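Local atomic coordinates of cytochrome c, mono-and diheme variant (Methylophaga aminisulfidivorans MP, PDB entry 7C90), a protein that probably transfers electrons through a covalently bound heme c, as a cytochrome cL of the methanol oxidation system of a marine methylotroph. Residues L45-G50 against G119-I124; H94-K99 against M148-S153. All blocks are in the same frame, centred on the assembly; numbering follows the deposited sequence.

Both contacts show how a small cytochrome c fold lays a coil segment against a helix by van der Waals packing, with no hydrogen bond across either interface. Contact 1 is partly buried and sets leucine methyl groups against helix 117-126, whose other side lines the heme. Contact 2 is more deeply buried and brings a tryptophan of helix 141-153 to the backbone and an alanine methyl of the loop following the heme-binding motif. Their centres lie about 19 Å apart, on opposite sides of the centre of the chain, yet the two helices touch directly: Ile124 CD1 meets Met148 CG at 3.6 Å. Polar bonds run within each segment or to residues outside the pair, and reach the second subunit at contact 2.

Contact 1 of 2, residues L45-G50 against G119-I124; sequences LDLSFG and GLFETI. With HEC (heme c), chain E.
In this cytochrome c fold, helix 117-126 packs against the heme on one side, and on the other Phe121 and Glu122 receive Leu45 and Leu47 of a loop from the N-terminal part of the chain. Two methyl groups make the contact. Leu47 CD2 arrives at the edge of the Phe121 ring, near its plane, 3.8 Å from Phe121 CE1, so the methyl meets the rim of the ring and not a face. The phenyl group gets there because CG is anti to the backbone N (chi1 179°), which swings the ring out from the helix. Leu45 CD1 settles beside the backbone of the next residue, 3.8 Å from Glu122 O and 3.9 Å from Glu122 CB, touching the aliphatic base of that side chain. The Glu122 carboxylate is engaged elsewhere, in salt bridges to Lys113 and Lys118.

The loop keeps its shape through a type I turn from Asp46 to Phe49, reinforced by an Asx turn. Asp46 OD1 accepts both from Ser48 N, at 3.2 Å, and from Ser48 OG, at 2.5 Å, the two donors reaching it from the same face of the carboxylate plane. Turned the other way, Leu120 CD1 lies 3.4 Å from the heme methyl CMA and Thr123 CG2 3.7 Å from the pyrrole carbon C2A. Helix 117-126 is thus a layer between loop and heme, with Phe121 meeting Phe62 of helix 57-65 and touching Ile144 of helix 141-153.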
ATOM      1  N   LEU A  45      15.198 -15.897  13.900  1.00 30.23           N
ATOM      2  CA  LEU A  45      15.915 -15.299  12.765  1.00 30.76           C
ATOM      3  C   LEU A  45      17.342 -15.848  12.824  1.00 33.36           C
ATOM      4  O   LEU A  45      17.969 -15.728  13.890  1.00 33.99           O
ATOM      5  CB  LEU A  45      15.893 -13.773  12.899  1.00 31.37           C
ATOM      6  CG  LEU A  45      14.540 -13.085  12.702  1.00 32.78           C
ATOM      7  CD1 LEU A  45      14.692 -11.570  12.846  1.00 32.96           C
ATOM      8  CD2 LEU A  45      13.933 -13.397  11.344  1.00 31.34           C
ATOM      9  N   ASP A  46      17.745 -16.524  11.754  1.00 36.00           N
ATOM     10  CA  ASP A  46      19.121 -16.966  11.430  1.00 38.73           C
ATOM     11  C   ASP A  46      19.867 -15.771  10.829  1.00 36.40           C
ATOM     12  O   ASP A  46      19.636 -15.434   9.664  1.00 37.55           O
ATOM     13  CB  ASP A  46      19.082 -18.154  10.455  1.00 44.91           C
ATOM     14  CG  ASP A  46      20.449 -18.762  10.136  1.00 55.59           C
ATOM     15  OD1 ASP A  46      21.475 -18.149  10.506  1.00 47.96           O
ATOM     16  OD2 ASP A  46      20.478 -19.858   9.514  1.00 71.68           O
ATOM     17  N   LEU A  47      20.738 -15.146  11.600  1.00 36.99           N
ATOM     18  CA  LEU A  47      21.394 -13.881  11.201  1.00 44.28           C
ATOM     19  C   LEU A  47      22.512 -14.131  10.183  1.00 42.73           C
ATOM     20  O   LEU A  47      22.942 -13.149   9.554  1.00 46.75           O
ATOM     21  CB  LEU A  47      21.887 -13.191  12.476  1.00 44.79           C
ATOM     22  CG  LEU A  47      20.769 -12.659  13.369  1.00 44.34           C
ATOM     23  CD1 LEU A  47      21.317 -11.732  14.436  1.00 54.35           C
ATOM     24  CD2 LEU A  47      19.729 -11.918  12.569  1.00 45.33           C
ATOM     25  N   SER A  48      22.945 -15.379   9.998  1.00 39.49           N
ATOM     26  CA  SER A  48      23.969 -15.744   8.983  1.00 44.47           C
ATOM     27  C   SER A  48      23.358 -15.712   7.573  1.00 43.35           C
ATOM     28  O   SER A  48      24.124 -15.841   6.598  1.00 42.19           O
ATOM     29  CB  SER A  48      24.577 -17.081   9.274  1.00 39.69           C
ATOM     30  OG  SER A  48      23.600 -18.084   9.105  1.00 43.47           O
ATOM     31  N   PHE A  49      22.033 -15.586   7.458  1.00 42.43           N
ATOM     32  CA  PHE A  49      21.328 -15.461   6.160  1.00 45.73           C
ATOM     33  C   PHE A  49      21.555 -14.062   5.600  1.00 45.11           C
ATOM     34  O   PHE A  49      21.748 -13.103   6.386  1.00 50.21           O
ATOM     35  CB  PHE A  49      19.823 -15.720   6.288  1.00 54.47           C
ATOM     36  CG  PHE A  49      19.406 -17.097   5.842  1.00 58.46           C
ATOM     37  CD1 PHE A  49      19.406 -18.155   6.734  1.00 60.65           C
ATOM     38  CD2 PHE A  49      19.045 -17.336   4.524  1.00 63.48           C
ATOM     39  CE1 PHE A  49      19.038 -19.426   6.318  1.00 66.43           C
ATOM     40  CE2 PHE A  49      18.681 -18.606   4.107  1.00 61.98           C
ATOM     41  CZ  PHE A  49      18.683 -19.651   5.006  1.00 64.58           C
ATOM     42  N   GLY A  50      21.539 -13.965   4.277  1.00 43.56           N
ATOM     43  CA  GLY A  50      21.397 -12.688   3.573  1.00 47.30           C
ATOM     44  C   GLY A  50      22.726 -12.131   3.116  1.00 49.10           C
ATOM     45  O   GLY A  50      23.728 -12.849   3.192  1.00 52.29           O
ATOM     46  N   GLY A 119      14.297  -5.110  18.718  1.00 26.11           N
ATOM     47  CA  GLY A 119      13.036  -5.321  17.986  1.00 26.98           C
ATOM     48  C   GLY A 119      13.066  -4.673  16.606  1.00 24.89           C
ATOM     49  O   GLY A 119      12.652  -5.317  15.641  1.00 25.31           O
ATOM     50  N   LEU A 120      13.551  -3.439  16.507  1.00 23.77           N
ATOM     51  CA  LEU A 120      13.616  -2.676  15.236  1.00 25.02           C
ATOM     52  C   LEU A 120      14.451  -3.457  14.231  1.00 24.41           C
ATOM     53  O   LEU A 120      14.015  -3.557  13.071  1.00 23.13           O
ATOM     54  CB  LEU A 120      14.226  -1.296  15.485  1.00 26.53           C
ATOM     55  CG  LEU A 120      14.275  -0.360  14.278  1.00 28.43           C
ATOM     56  CD1 LEU A 120      12.921  -0.208  13.622  1.00 24.52           C
ATOM     57  CD2 LEU A 120      14.828   0.993  14.705  1.00 29.48           C
ATOM     58  N   PHE A 121      15.627  -3.938  14.637  1.00 23.19           N
ATOM     59  CA  PHE A 121      16.495  -4.741  13.744  1.00 24.15           C
ATOM     60  C   PHE A 121      15.672  -5.971  13.285  1.00 23.62           C
ATOM     61  O   PHE A 121      15.590  -6.231  12.080  1.00 22.86           O
ATOM     62  CB  PHE A 121      17.796  -5.134  14.435  1.00 23.52           C
ATOM     63  CG  PHE A 121      18.684  -5.973  13.567  1.00 26.17           C
ATOM     64  CD1 PHE A 121      18.540  -7.358  13.532  1.00 28.54           C
ATOM     65  CD2 PHE A 121      19.641  -5.388  12.764  1.00 31.87           C
ATOM     66  CE1 PHE A 121      19.326  -8.131  12.690  1.00 26.92           C
ATOM     67  CE2 PHE A 121      20.444  -6.171  11.940  1.00 32.34           C
ATOM     68  CZ  PHE A 121      20.282  -7.532  11.908  1.00 27.32           C
ATOM     69  N   GLU A 122      14.977  -6.652  14.200  1.00 20.35           N
ATOM     70  CA  GLU A 122      14.201  -7.880  13.834  1.00 22.76           C
ATOM     71  C   GLU A 122      13.180  -7.526  12.767  1.00 20.37           C
ATOM     72  O   GLU A 122      13.046  -8.313  11.836  1.00 23.35           O
ATOM     73  CB  GLU A 122      13.513  -8.534  15.034  1.00 21.69           C
ATOM     74  CG  GLU A 122      14.524  -9.095  16.004  1.00 23.79           C
ATOM     75  CD  GLU A 122      14.018  -9.319  17.424  1.00 31.23           C
ATOM     76  OE1 GLU A 122      13.028  -8.654  17.826  1.00 28.12           O
ATOM     77  OE2 GLU A 122      14.633 -10.145  18.136  1.00 32.69           O
ATOM     78  N   THR A 123      12.485  -6.398  12.907  1.00 20.68           N
ATOM     79  CA  THR A 123      11.381  -6.033  11.997  1.00 19.02           C
ATOM     80  C   THR A 123      12.012  -5.786  10.617  1.00 20.07           C
ATOM     81  O   THR A 123      11.479  -6.254   9.603  1.00 20.41           O
ATOM     82  CB  THR A 123      10.568  -4.864  12.560  1.00 19.93           C
ATOM     83  OG1 THR A 123       9.918  -5.254  13.765  1.00 18.71           O
ATOM     84  CG2 THR A 123       9.553  -4.340  11.567  1.00 19.20           C
ATOM     85  N   ILE A 124      13.126  -5.083  10.564  1.00 20.54           N
ATOM     86  CA  ILE A 124      13.783  -4.753   9.271  1.00 20.86           C
ATOM     87  C   ILE A 124      14.375  -6.034   8.687  1.00 21.53           C
ATOM     88  O   ILE A 124      14.118  -6.330   7.475  1.00 19.48           O
ATOM     89  CB  ILE A 124      14.836  -3.645   9.433  1.00 23.12           C
ATOM     90  CG1 ILE A 124      14.177  -2.359   9.944  1.00 24.76           C
ATOM     91  CG2 ILE A 124      15.561  -3.420   8.118  1.00 23.94           C
ATOM     92  CD1 ILE A 124      15.166  -1.305  10.451  1.00 26.67           C
TER
HETATM   93 FE   HEC E 201       8.452  -0.970   6.383  1.00 21.45          FE
HETATM   94  CHA HEC E 201       6.166  -1.737   8.841  1.00 21.46           C
HETATM   95  CHB HEC E 201      10.714  -0.127   8.721  1.00 19.03           C
HETATM   96  CHC HEC E 201      10.827  -0.727   3.916  1.00 20.51           C
HETATM   97  CHD HEC E 201       5.984  -1.136   4.039  1.00 22.30           C
HETATM   98  NA  HEC E 201       8.424  -0.995   8.430  1.00 20.52           N
HETATM   99  C1A HEC E 201       7.451  -1.280   9.270  1.00 20.71           C
HETATM  100  C2A HEC E 201       7.794  -1.178  10.704  1.00 21.11           C
HETATM  101  C3A HEC E 201       9.177  -0.736  10.667  1.00 21.67           C
HETATM  102  C4A HEC E 201       9.427  -0.587   9.215  1.00 20.85           C
HETATM  103  CMA HEC E 201      10.124  -0.377  11.758  1.00 23.23           C
HETATM  104  CAA HEC E 201       6.961  -1.485  11.891  1.00 22.48           C
HETATM  105  CBA HEC E 201       6.632  -0.114  12.456  1.00 23.96           C
HETATM  106  CGA HEC E 201       5.886  -0.208  13.746  1.00 26.05           C
HETATM  107  O1A HEC E 201       5.984  -1.244  14.430  1.00 24.96           O
HETATM  108  O2A HEC E 201       5.125   0.755  14.025  1.00 29.10           O
HETATM  109  NB  HEC E 201      10.441  -0.502   6.351  1.00 19.63           N
HETATM  110  C1B HEC E 201      11.177  -0.124   7.360  1.00 19.69           C
HETATM  111  C2B HEC E 201      12.568   0.242   7.022  1.00 20.46           C
HETATM  112  C3B HEC E 201      12.606   0.024   5.580  1.00 20.52           C
HETATM  113  C4B HEC E 201      11.256  -0.432   5.283  1.00 21.90           C
HETATM  114  CMB HEC E 201      13.644   0.717   7.957  1.00 21.55           C
HETATM  115  CAB HEC E 201      13.799   0.223   4.642  1.00 22.24           C
HETATM  116  CBB HEC E 201      14.860  -0.792   4.884  1.00 21.50           C
HETATM  117  NC  HEC E 201       8.403  -0.929   4.347  1.00 21.93           N
HETATM  118  C1C HEC E 201       9.463  -0.878   3.527  1.00 22.28           C
HETATM  119  C2C HEC E 201       9.151  -0.882   2.087  1.00 21.69           C
HETATM  120  C3C HEC E 201       7.689  -1.008   2.137  1.00 23.01           C
HETATM  121  C4C HEC E 201       7.336  -1.021   3.548  1.00 20.31           C
HETATM  122  CMC HEC E 201      10.144  -0.795   0.981  1.00 21.35           C
HETATM  123  CAC HEC E 201       6.833  -0.972   0.896  1.00 26.63           C
HETATM  124  CBC HEC E 201       7.210  -1.995  -0.139  1.00 25.87           C
HETATM  125  ND  HEC E 201       6.419  -1.338   6.448  1.00 22.23           N
HETATM  126  C1D HEC E 201       5.582  -1.356   5.427  1.00 21.63           C
HETATM  127  C2D HEC E 201       4.215  -1.706   5.758  1.00 22.00           C
HETATM  128  C3D HEC E 201       4.248  -1.898   7.189  1.00 21.90           C
HETATM  129  C4D HEC E 201       5.665  -1.669   7.478  1.00 23.65           C
HETATM  130  CMD HEC E 201       3.086  -1.850   4.811  1.00 22.66           C
HETATM  131  CAD HEC E 201       3.178  -2.349   8.095  1.00 23.81           C
HETATM  132  CBD HEC E 201       3.438  -3.857   8.225  1.00 27.03           C
HETATM  133  CGD HEC E 201       2.845  -4.545   9.443  1.00 30.04           C
HETATM  134  O1D HEC E 201       1.964  -3.966  10.101  1.00 33.49           O
HETATM  135  O2D HEC E 201       3.212  -5.709   9.759  1.00 28.09           O

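Contact 2 of 2, residues H94-K99 against M148-S153; sequences HHAEGK and MAWVRS
His94 and Ala96, in the loop just beyond the heme-binding motif that ends in the axial ligand His92, meet Trp150 of helix 141-153. The contact between the two segments is purely van der Waals and fairly loose. Trp150 CH2 lies 4.2 Å from the carbonyl oxygen His94 O, and Trp150 CZ3 lies 4.4 Å from the methyl carbon Ala96 CB. Both loop atoms approach the indole obliquely. The benzo half of the ring does the touching, carried across by a chi1 of -180° that sets the indole trans to the main-chain nitrogen. Ala96 sits in the left-handed helical region of the backbone (phi 56°), and its CB is directed at the helix.

Hydrogen bonds stabilise each partner separately. In the loop, Glu97 folds back so that Glu97 OE1 accepts from His95 N at 2.9 Å; the donor meets OE1 nearly in line with its C-O bond, though the bond is bent at the hydrogen (142°). This closes a tight bend around Ala96. In the last turn of the helix, Ser153 OG reaches back to Trp150 O at 2.6 Å, giving that carbonyl a side-chain donor where the helix is ending.

His94 also faces partners outside the two segments. Its side chain leaves the backbone away from the helix; its nearest atom lies about 3 Å from a bound iron(III) ion, and NE2 is hydrogen-bonded to Asn138 OD1 of the second subunit. Trp150 itself is wedged between this loop and helix 74-87, where it meets the Phe84 ring and touches Glu81 and Met85, while Met148 and Arg152 of the same helix pack on Leu120 of helix 117-126.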
ATOM      1  N   HIS A  94       9.875  10.335   2.795  1.00 35.27           N
ATOM      2  CA  HIS A  94      11.261  10.880   2.805  1.00 38.83           C
ATOM      3  C   HIS A  94      11.610  11.455   4.189  1.00 35.12           C
ATOM      4  O   HIS A  94      12.794  11.520   4.475  1.00 33.99           O
ATOM      5  CB  HIS A  94      11.489  11.861   1.648  1.00 37.17           C
ATOM      6  CG  HIS A  94      11.685  11.181   0.337  1.00 39.85           C
ATOM      7  ND1 HIS A  94      10.631  10.933  -0.524  1.00 39.03           N
ATOM      8  CD2 HIS A  94      12.796  10.699  -0.271  1.00 44.73           C
ATOM      9  CE1 HIS A  94      11.082  10.338  -1.606  1.00 43.50           C
ATOM     10  NE2 HIS A  94      12.416  10.196  -1.500  1.00 41.98           N
ATOM     11  N   HIS A  95      10.628  11.733   5.041  1.00 33.90           N
ATOM     12  CA  HIS A  95      10.834  12.209   6.439  1.00 40.14           C
ATOM     13  C   HIS A  95      10.350  11.175   7.462  1.00 34.65           C
ATOM     14  O   HIS A  95      10.130  11.571   8.618  1.00 38.12           O
ATOM     15  CB  HIS A  95      10.126  13.557   6.645  1.00 42.89           C
ATOM     16  CG  HIS A  95      10.504  14.524   5.593  1.00 47.67           C
ATOM     17  ND1 HIS A  95       9.717  14.727   4.479  1.00 57.50           N
ATOM     18  CD2 HIS A  95      11.613  15.272   5.438  1.00 54.11           C
ATOM     19  CE1 HIS A  95      10.313  15.586   3.683  1.00 59.89           C
ATOM     20  NE2 HIS A  95      11.483  15.937   4.255  1.00 63.32           N
ATOM     21  N   ALA A  96      10.162   9.910   7.060  1.00 31.18           N
ATOM     22  CA  ALA A  96       9.640   8.836   7.929  1.00 29.93           C
ATOM     23  C   ALA A  96       8.291   9.226   8.518  1.00 28.52           C
ATOM     24  O   ALA A  96       7.958   8.727   9.631  1.00 33.17           O
ATOM     25  CB  ALA A  96      10.642   8.545   9.005  1.00 31.17           C
ATOM     26  N   GLU A  97       7.513  10.012   7.769  1.00 29.50           N
ATOM     27  CA  GLU A  97       6.168  10.510   8.161  1.00 32.33           C
ATOM     28  C   GLU A  97       5.109   9.447   7.831  1.00 33.02           C
ATOM     29  O   GLU A  97       3.962   9.555   8.329  1.00 33.69           O
ATOM     30  CB  GLU A  97       5.915  11.882   7.512  1.00 36.00           C
ATOM     31  CG  GLU A  97       5.511  11.847   6.042  1.00 40.19           C
ATOM     32  CD  GLU A  97       6.620  11.808   5.006  1.00 44.31           C
ATOM     33  OE1 GLU A  97       7.800  11.581   5.382  1.00 42.16           O
ATOM     34  OE2 GLU A  97       6.297  11.983   3.805  1.00 48.85           O
ATOM     35  N   GLY A  98       5.493   8.387   7.115  1.00 32.40           N
ATOM     36  CA  GLY A  98       4.562   7.313   6.715  1.00 35.22           C
ATOM     37  C   GLY A  98       3.889   7.661   5.393  1.00 36.13           C
ATOM     38  O   GLY A  98       3.712   8.851   5.117  1.00 32.81           O
ATOM     39  N   LYS A  99       3.606   6.666   4.554  1.00 38.34           N
ATOM     40  CA  LYS A  99       2.899   6.842   3.257  1.00 35.45           C
ATOM     41  C   LYS A  99       2.038   5.581   3.075  1.00 35.09           C
ATOM     42  O   LYS A  99       0.853   5.606   3.477  1.00 39.32           O
ATOM     43  CB  LYS A  99       3.973   7.152   2.208  1.00 36.30           C
ATOM     44  CG  LYS A  99       3.531   7.462   0.780  1.00 43.28           C
ATOM     45  CD  LYS A  99       4.731   7.726  -0.144  1.00 49.05           C
ATOM     46  CE  LYS A  99       4.447   7.674  -1.636  1.00 56.69           C
ATOM     47  NZ  LYS A  99       5.535   7.004  -2.419  1.00 59.50           N
ATOM     48  N   MET A 148      18.895   2.265  10.968  1.00 25.62           N
ATOM     49  CA  MET A 148      18.285   2.347  12.320  1.00 24.60           C
ATOM     50  C   MET A 148      18.778   3.603  13.053  1.00 24.46           C
ATOM     51  O   MET A 148      17.917   4.330  13.605  1.00 23.65           O
ATOM     52  CB  MET A 148      18.583   1.106  13.140  1.00 22.96           C
ATOM     53  CG  MET A 148      17.726  -0.068  12.690  1.00 25.70           C
ATOM     54  SD  MET A 148      18.374  -1.634  13.328  1.00 25.48           S
ATOM     55  CE  MET A 148      18.393  -1.371  15.091  1.00 24.83           C
ATOM     56  N   ALA A 149      20.077   3.882  13.060  1.00 23.04           N
ATOM     57  CA  ALA A 149      20.584   5.115  13.730  1.00 24.71           C
ATOM     58  C   ALA A 149      19.865   6.337  13.140  1.00 24.80           C
ATOM     59  O   ALA A 149      19.399   7.189  13.918  1.00 28.71           O
ATOM     60  CB  ALA A 149      22.079   5.250  13.605  1.00 25.11           C
ATOM     61  N   TRP A 150      19.701   6.407  11.817  1.00 27.50           N
ATOM     62  CA  TRP A 150      19.043   7.578  11.165  1.00 25.61           C
ATOM     63  C   TRP A 150      17.583   7.654  11.603  1.00 26.76           C
ATOM     64  O   TRP A 150      17.104   8.746  11.894  1.00 24.91           O
ATOM     65  CB  TRP A 150      19.205   7.554   9.628  1.00 30.27           C
ATOM     66  CG  TRP A 150      18.540   8.747   9.034  1.00 31.03           C
ATOM     67  CD1 TRP A 150      19.033  10.017   8.956  1.00 32.52           C
ATOM     68  CD2 TRP A 150      17.179   8.813   8.590  1.00 31.43           C
ATOM     69  NE1 TRP A 150      18.083  10.854   8.452  1.00 30.53           N
ATOM     70  CE2 TRP A 150      16.932  10.157   8.237  1.00 30.56           C
ATOM     71  CE3 TRP A 150      16.149   7.872   8.475  1.00 31.00           C
ATOM     72  CZ2 TRP A 150      15.701  10.578   7.737  1.00 34.32           C
ATOM     73  CZ3 TRP A 150      14.924   8.298   8.013  1.00 30.59           C
ATOM     74  CH2 TRP A 150      14.705   9.630   7.638  1.00 32.96           C
ATOM     75  N   VAL A 151      16.863   6.530  11.633  1.00 25.23           N
ATOM     76  CA  VAL A 151      15.435   6.500  12.040  1.00 25.86           C
ATOM     77  C   VAL A 151      15.327   7.036  13.473  1.00 29.55           C
ATOM     78  O   VAL A 151      14.342   7.800  13.760  1.00 30.02           O
ATOM     79  CB  VAL A 151      14.821   5.088  11.879  1.00 27.23           C
ATOM     80  CG1 VAL A 151      13.457   4.989  12.529  1.00 31.36           C
ATOM     81  CG2 VAL A 151      14.711   4.660  10.411  1.00 29.53           C
ATOM     82  N   ARG A 152      16.259   6.661  14.366  1.00 26.44           N
ATOM     83  CA  ARG A 152      16.194   7.155  15.768  1.00 24.56           C
ATOM     84  C   ARG A 152      16.498   8.665  15.795  1.00 23.18           C
ATOM     85  O   ARG A 152      15.853   9.330  16.547  1.00 22.84           O
ATOM     86  CB  ARG A 152      17.138   6.382  16.682  1.00 24.25           C
ATOM     87  CG  ARG A 152      16.810   4.907  16.784  1.00 25.27           C
ATOM     88  CD  ARG A 152      15.369   4.608  17.155  1.00 24.69           C
ATOM     89  NE  ARG A 152      15.331   3.230  17.612  1.00 27.97           N
ATOM     90  CZ  ARG A 152      14.244   2.489  17.773  1.00 25.30           C
ATOM     91  NH1 ARG A 152      13.047   2.974  17.505  1.00 25.27           N
ATOM     92  NH2 ARG A 152      14.377   1.237  18.165  1.00 24.70           N
ATOM     93  N   SER A 153      17.377   9.165  14.930  1.00 27.17           N
ATOM     94  CA  SER A 153      17.886  10.562  14.940  1.00 29.80           C
ATOM     95  C   SER A 153      16.758  11.534  14.570  1.00 33.17           C
ATOM     96  O   SER A 153      16.831  12.686  15.003  1.00 35.05           O
ATOM     97  CB  SER A 153      19.068  10.714  14.012  1.00 29.71           C
ATOM     98  OG  SER A 153      18.653  10.722  12.635  1.00 31.64           O
TER